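Local coordinates for agmatinase (Deinococcus radiodurans, PDB 1WOH), which probably hydrolyses agmatine to putrescine and urea, as a manganese-dependent member of the arginase (ureohydrolase) family, at residues D136-Q141 and N172-T177; R220-Y225 and A263-V268. One frame throughout, in Å; residues are numbered along the deposited sequence.

Contact 1 of 2, residues D136-Q141 and N172-T177; sequences DLHVVQ and NLVHIT
His138 has CG anti to its carbonyl carbon (chi1 -76°), whereas His175 has CG anti to the backbone N (chi1 -174°); both side chains leave the same face of the sheet, and the His138 ring meets His175 CB while the His175 ring leads away. His175 CB sits off-centre over one face of the His138 ring, in a CH-pi contact 3.9 Å from the ring centroid. The rings are oblique, their planes at 43°. A water lies at the edge of both, 3.0 Å from His175 ND1 and 2.8 Å from Thr177 OG1, with weaker links to His138 ND1 and Val139 O; His175 NE2 is bonded to Thr200 OG1. An alanine in place of His138 would probably leave a gap over His175 CB and deprive the water of one of its weaker partners. Strands 137-142 and 173-181 are neighbours in the parallel sheet of the alpha/beta fold, joined as a beta-alpha-beta unit through helix 162-169. Val174 is the extra residue of a beta bulge, and the bonds here, Leu137 N to Asn172 O and Val174 N to Leu137 O, are weak; beyond it Val139 N to His175 O (2.9 Å), Thr177 N to Val139 O (2.9 Å) and Gln141 N to Thr177 O (2.8 Å) are firm. On the other face Leu173 CD2 meets Val139 CG2 at 4.1 Å, Ile176 CG1 rests on Val139 CB, and Phe163 of the helix packs on Val139 and Ile176. Farther along, Gln141 OE1 lies 3.5 Å from Ile176 CG2 and is bonded to Thr178 OG1, while Gln141 NE2 donates to OD2 of Asp143, a manganese ligand.

Contact 2 of 2, residues R220-Y225 and A263-V268; sequences RGQNVY and ANNTVV
Asn265 OD1 accepts the backbone N-H of Gln222 at 2.9 Å, the donor approaching a lone pair of OD1, while Gly221 N bonds almost straight to Asn264 O at 2.7 Å. The Asn265 side chain thus takes the place of a backbone acceptor just before the strands pair. With CG beside the backbone N (chi1 -64°), its amide reaches across to the 220-225 segment. Asn265 ND2 bonds to Pro219 O and Ala261 O, which leaves both ends of this buried amide satisfied. Three backbone bonds follow, Thr266 N to Gln222 O, Val224 N to Thr266 O and Val268 N to Val224 O, each 2.8 Å long. They join parallel neighbours of the central sheet, the two strands of a beta-alpha-beta unit connected through helix 251-264. The short strand segments are twisted by 43°. The Asn223 and Thr266 side chains run alongside one another on the same face; a water donates to Asn223 OD1 at 2.7 Å and also bonds Thr266 OG1, while Asn223 ND2 reaches Pro135 O. On the face of Val224, its CG2 touches Asn265 CB and CG, each at 3.7 Å. Val268 CG2 packs against Tyr225 CB at 4.1 Å, and the phenol beyond is bonded through OH to Asp271.

Contacts 1 and 2 lie in one parallel sheet, their centres about 10 Å apart, because strands 137-142 and 223-229 are themselves neighbours. The two follow one another along the chain, the second beginning after the first is complete. His138 N to Asn223 O and His138 O to Tyr225 N, each 2.9 Å, are probable hydrogen bonds that join them, and Val140 and Val224 lie on the same face, Val140 CG2 3.6 Å from Val224 CG1. Manganese ligands known from a crystal structure of this protein, though no metal is bound to this chain in the model, lie beyond the C-terminal ends of the strands: the nearest side-chain atoms of Gln141 and Asp147 are about 4 Å apart, those of Tyr225 and His121 about 7 Å.

Contact 1 of 2, residues D136-Q141 and N172-T177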
# COMPACT_ATOMS: atom_id res chain seq x y z
N ASP A 136 -13.64 9.38 -44.10
CA ASP A 136 -12.60 8.37 -44.07
C ASP A 136 -11.81 8.40 -42.77
O ASP A 136 -10.59 8.43 -42.77
CB ASP A 136 -11.65 8.56 -45.25
CG ASP A 136 -12.33 8.36 -46.59
OD1 ASP A 136 -12.86 7.25 -46.82
OD2 ASP A 136 -12.35 9.30 -47.40
N LEU A 137 -12.54 8.39 -41.66
CA LEU A 137 -11.91 8.42 -40.35
C LEU A 137 -11.00 7.21 -40.14
O LEU A 137 -11.39 6.06 -40.38
CB LEU A 137 -12.99 8.45 -39.26
CG LEU A 137 -12.49 8.34 -37.81
CD1 LEU A 137 -11.65 9.56 -37.48
CD2 LEU A 137 -13.69 8.23 -36.85
N HIS A 138 -9.78 7.49 -39.68
CA HIS A 138 -8.79 6.46 -39.40
C HIS A 138 -8.50 6.49 -37.91
O HIS A 138 -8.52 7.56 -37.30
CB HIS A 138 -7.47 6.74 -40.13
CG HIS A 138 -7.49 6.42 -41.59
ND1 HIS A 138 -6.59 5.57 -42.18
CD2 HIS A 138 -8.30 6.86 -42.58
CE1 HIS A 138 -6.84 5.49 -43.47
NE2 HIS A 138 -7.87 6.26 -43.74
N VAL A 139 -8.26 5.33 -37.32
CA VAL A 139 -7.92 5.28 -35.90
C VAL A 139 -6.54 4.66 -35.76
O VAL A 139 -6.25 3.63 -36.37
CB VAL A 139 -8.91 4.42 -35.07
CG1 VAL A 139 -8.35 4.22 -33.64
CG2 VAL A 139 -10.26 5.09 -35.00
N VAL A 140 -5.69 5.32 -34.98
CA VAL A 140 -4.36 4.81 -34.69
C VAL A 140 -4.50 4.39 -33.23
O VAL A 140 -4.70 5.23 -32.35
CB VAL A 140 -3.26 5.89 -34.84
CG1 VAL A 140 -1.95 5.37 -34.26
CG2 VAL A 140 -3.06 6.22 -36.32
N GLN A 141 -4.43 3.09 -33.00
CA GLN A 141 -4.62 2.51 -31.68
C GLN A 141 -3.38 1.88 -31.06
O GLN A 141 -2.78 0.97 -31.64
CB GLN A 141 -5.74 1.46 -31.82
CG GLN A 141 -5.88 0.45 -30.70
CD GLN A 141 -6.78 -0.72 -31.08
OE1 GLN A 141 -7.19 -0.87 -32.24
NE2 GLN A 141 -7.09 -1.57 -30.10
N ASN A 172 -18.14 5.61 -41.82
CA ASN A 172 -17.02 6.48 -42.18
C ASN A 172 -15.70 6.06 -41.52
O ASN A 172 -14.62 6.50 -41.95
CB ASN A 172 -17.33 7.94 -41.82
CG ASN A 172 -17.61 8.15 -40.35
OD1 ASN A 172 -18.44 7.46 -39.76
ND2 ASN A 172 -16.91 9.11 -39.74
N LEU A 173 -15.77 5.22 -40.49
CA LEU A 173 -14.57 4.72 -39.81
C LEU A 173 -14.05 3.63 -40.73
O LEU A 173 -14.42 2.45 -40.60
CB LEU A 173 -14.92 4.15 -38.44
CG LEU A 173 -13.80 4.12 -37.39
CD1 LEU A 173 -14.33 3.47 -36.12
CD2 LEU A 173 -12.60 3.36 -37.92
N VAL A 174 -13.19 4.01 -41.67
CA VAL A 174 -12.69 3.09 -42.67
C VAL A 174 -11.44 2.28 -42.40
O VAL A 174 -11.18 1.31 -43.10
CB VAL A 174 -12.48 3.82 -44.01
CG1 VAL A 174 -13.79 4.43 -44.49
CG2 VAL A 174 -11.42 4.90 -43.85
N HIS A 175 -10.66 2.66 -41.40
CA HIS A 175 -9.43 1.92 -41.16
C HIS A 175 -8.88 2.11 -39.76
O HIS A 175 -8.99 3.18 -39.18
CB HIS A 175 -8.38 2.35 -42.19
CG HIS A 175 -7.11 1.55 -42.12
ND1 HIS A 175 -6.02 1.94 -41.37
CD2 HIS A 175 -6.78 0.37 -42.69
CE1 HIS A 175 -5.07 1.03 -41.48
NE2 HIS A 175 -5.50 0.07 -42.27
N ILE A 176 -8.31 1.04 -39.23
CA ILE A 176 -7.68 1.07 -37.92
C ILE A 176 -6.29 0.48 -38.02
O ILE A 176 -6.08 -0.53 -38.70
CB ILE A 176 -8.46 0.24 -36.86
CG1 ILE A 176 -9.88 0.79 -36.70
CG2 ILE A 176 -7.74 0.32 -35.50
CD1 ILE A 176 -10.70 0.04 -35.63
N THR A 177 -5.34 1.12 -37.37
CA THR A 177 -3.97 0.64 -37.34
C THR A 177 -3.72 0.39 -35.86
O THR A 177 -3.70 1.34 -35.08
CB THR A 177 -2.98 1.70 -37.84
OG1 THR A 177 -3.25 2.00 -39.21
CG2 THR A 177 -1.55 1.18 -37.70
O HOH W 1 -5.09 4.13 -39.48

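Contact 2 of 2, residues R220-Y225 and A263-V268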
# COMPACT_ATOMS: atom_id res chain seq x y z
N ARG A 220 -1.15 8.38 -43.69
CA ARG A 220 -0.61 9.65 -44.16
C ARG A 220 -1.69 10.49 -44.84
O ARG A 220 -2.42 9.99 -45.69
CB ARG A 220 0.54 9.40 -45.13
CG ARG A 220 1.73 8.72 -44.49
CD ARG A 220 2.84 8.44 -45.49
NE ARG A 220 4.05 7.95 -44.83
CZ ARG A 220 4.11 6.82 -44.12
NH1 ARG A 220 3.04 6.06 -43.98
NH2 ARG A 220 5.26 6.46 -43.56
N GLY A 221 -1.78 11.76 -44.44
CA GLY A 221 -2.75 12.67 -45.02
C GLY A 221 -4.19 12.32 -44.70
O GLY A 221 -5.11 12.74 -45.40
N GLN A 222 -4.39 11.56 -43.62
CA GLN A 222 -5.72 11.13 -43.20
C GLN A 222 -6.24 11.88 -41.98
O GLN A 222 -5.52 12.63 -41.34
CB GLN A 222 -5.66 9.64 -42.85
CG GLN A 222 -5.04 8.77 -43.91
CD GLN A 222 -5.98 8.51 -45.08
OE1 GLN A 222 -6.88 9.30 -45.35
NE2 GLN A 222 -5.76 7.41 -45.77
N ASN A 223 -7.53 11.70 -41.69
CA ASN A 223 -8.13 12.30 -40.51
C ASN A 223 -7.93 11.18 -39.50
O ASN A 223 -8.48 10.09 -39.66
CB ASN A 223 -9.63 12.55 -40.71
CG ASN A 223 -9.89 13.70 -41.65
OD1 ASN A 223 -9.28 14.77 -41.52
ND2 ASN A 223 -10.81 13.51 -42.59
N VAL A 224 -7.14 11.45 -38.48
CA VAL A 224 -6.82 10.44 -37.48
C VAL A 224 -7.28 10.71 -36.05
O VAL A 224 -7.17 11.83 -35.54
CB VAL A 224 -5.29 10.19 -37.46
CG1 VAL A 224 -4.90 9.27 -36.29
CG2 VAL A 224 -4.85 9.58 -38.78
N TYR A 225 -7.82 9.67 -35.43
CA TYR A 225 -8.26 9.71 -34.04
C TYR A 225 -7.25 8.79 -33.35
O TYR A 225 -7.02 7.67 -33.82
CB TYR A 225 -9.66 9.11 -33.92
CG TYR A 225 -10.18 8.99 -32.50
CD1 TYR A 225 -11.04 9.95 -31.96
CD2 TYR A 225 -9.84 7.89 -31.71
CE1 TYR A 225 -11.57 9.80 -30.68
CE2 TYR A 225 -10.35 7.74 -30.43
CZ TYR A 225 -11.21 8.69 -29.92
OH TYR A 225 -11.74 8.52 -28.66
N ALA A 263 2.57 14.16 -37.22
CA ALA A 263 3.28 14.99 -38.18
C ALA A 263 2.80 14.86 -39.62
O ALA A 263 3.03 15.75 -40.43
CB ALA A 263 4.77 14.67 -38.12
N ASN A 264 2.12 13.76 -39.93
CA ASN A 264 1.66 13.51 -41.30
C ASN A 264 0.16 13.36 -41.47
O ASN A 264 -0.29 12.92 -42.52
CB ASN A 264 2.34 12.25 -41.83
CG ASN A 264 3.85 12.34 -41.80
OD1 ASN A 264 4.45 13.15 -42.51
ND2 ASN A 264 4.48 11.51 -40.97
N ASN A 265 -0.62 13.71 -40.45
CA ASN A 265 -2.06 13.56 -40.54
C ASN A 265 -2.81 14.69 -39.85
O ASN A 265 -2.22 15.50 -39.14
CB ASN A 265 -2.49 12.24 -39.90
CG ASN A 265 -1.95 11.03 -40.64
OD1 ASN A 265 -2.51 10.60 -41.65
ND2 ASN A 265 -0.85 10.47 -40.13
N THR A 266 -4.12 14.72 -40.06
CA THR A 266 -4.96 15.71 -39.42
C THR A 266 -5.56 15.00 -38.20
O THR A 266 -6.42 14.14 -38.36
CB THR A 266 -6.11 16.16 -40.34
OG1 THR A 266 -5.57 16.77 -41.52
CG2 THR A 266 -7.01 17.16 -39.62
N VAL A 267 -5.07 15.34 -37.02
CA VAL A 267 -5.53 14.72 -35.77
C VAL A 267 -6.85 15.35 -35.31
O VAL A 267 -6.90 16.55 -35.03
CB VAL A 267 -4.46 14.88 -34.66
CG1 VAL A 267 -4.92 14.19 -33.38
CG2 VAL A 267 -3.15 14.28 -35.14
N VAL A 268 -7.89 14.53 -35.21
CA VAL A 268 -9.22 15.00 -34.83
C VAL A 268 -9.59 14.77 -33.36
O VAL A 268 -10.59 15.31 -32.88
CB VAL A 268 -10.30 14.35 -35.72
CG1 VAL A 268 -9.98 14.61 -37.19
CG2 VAL A 268 -10.35 12.84 -35.47
O HOH W 2 -7.68 15.60 -43.49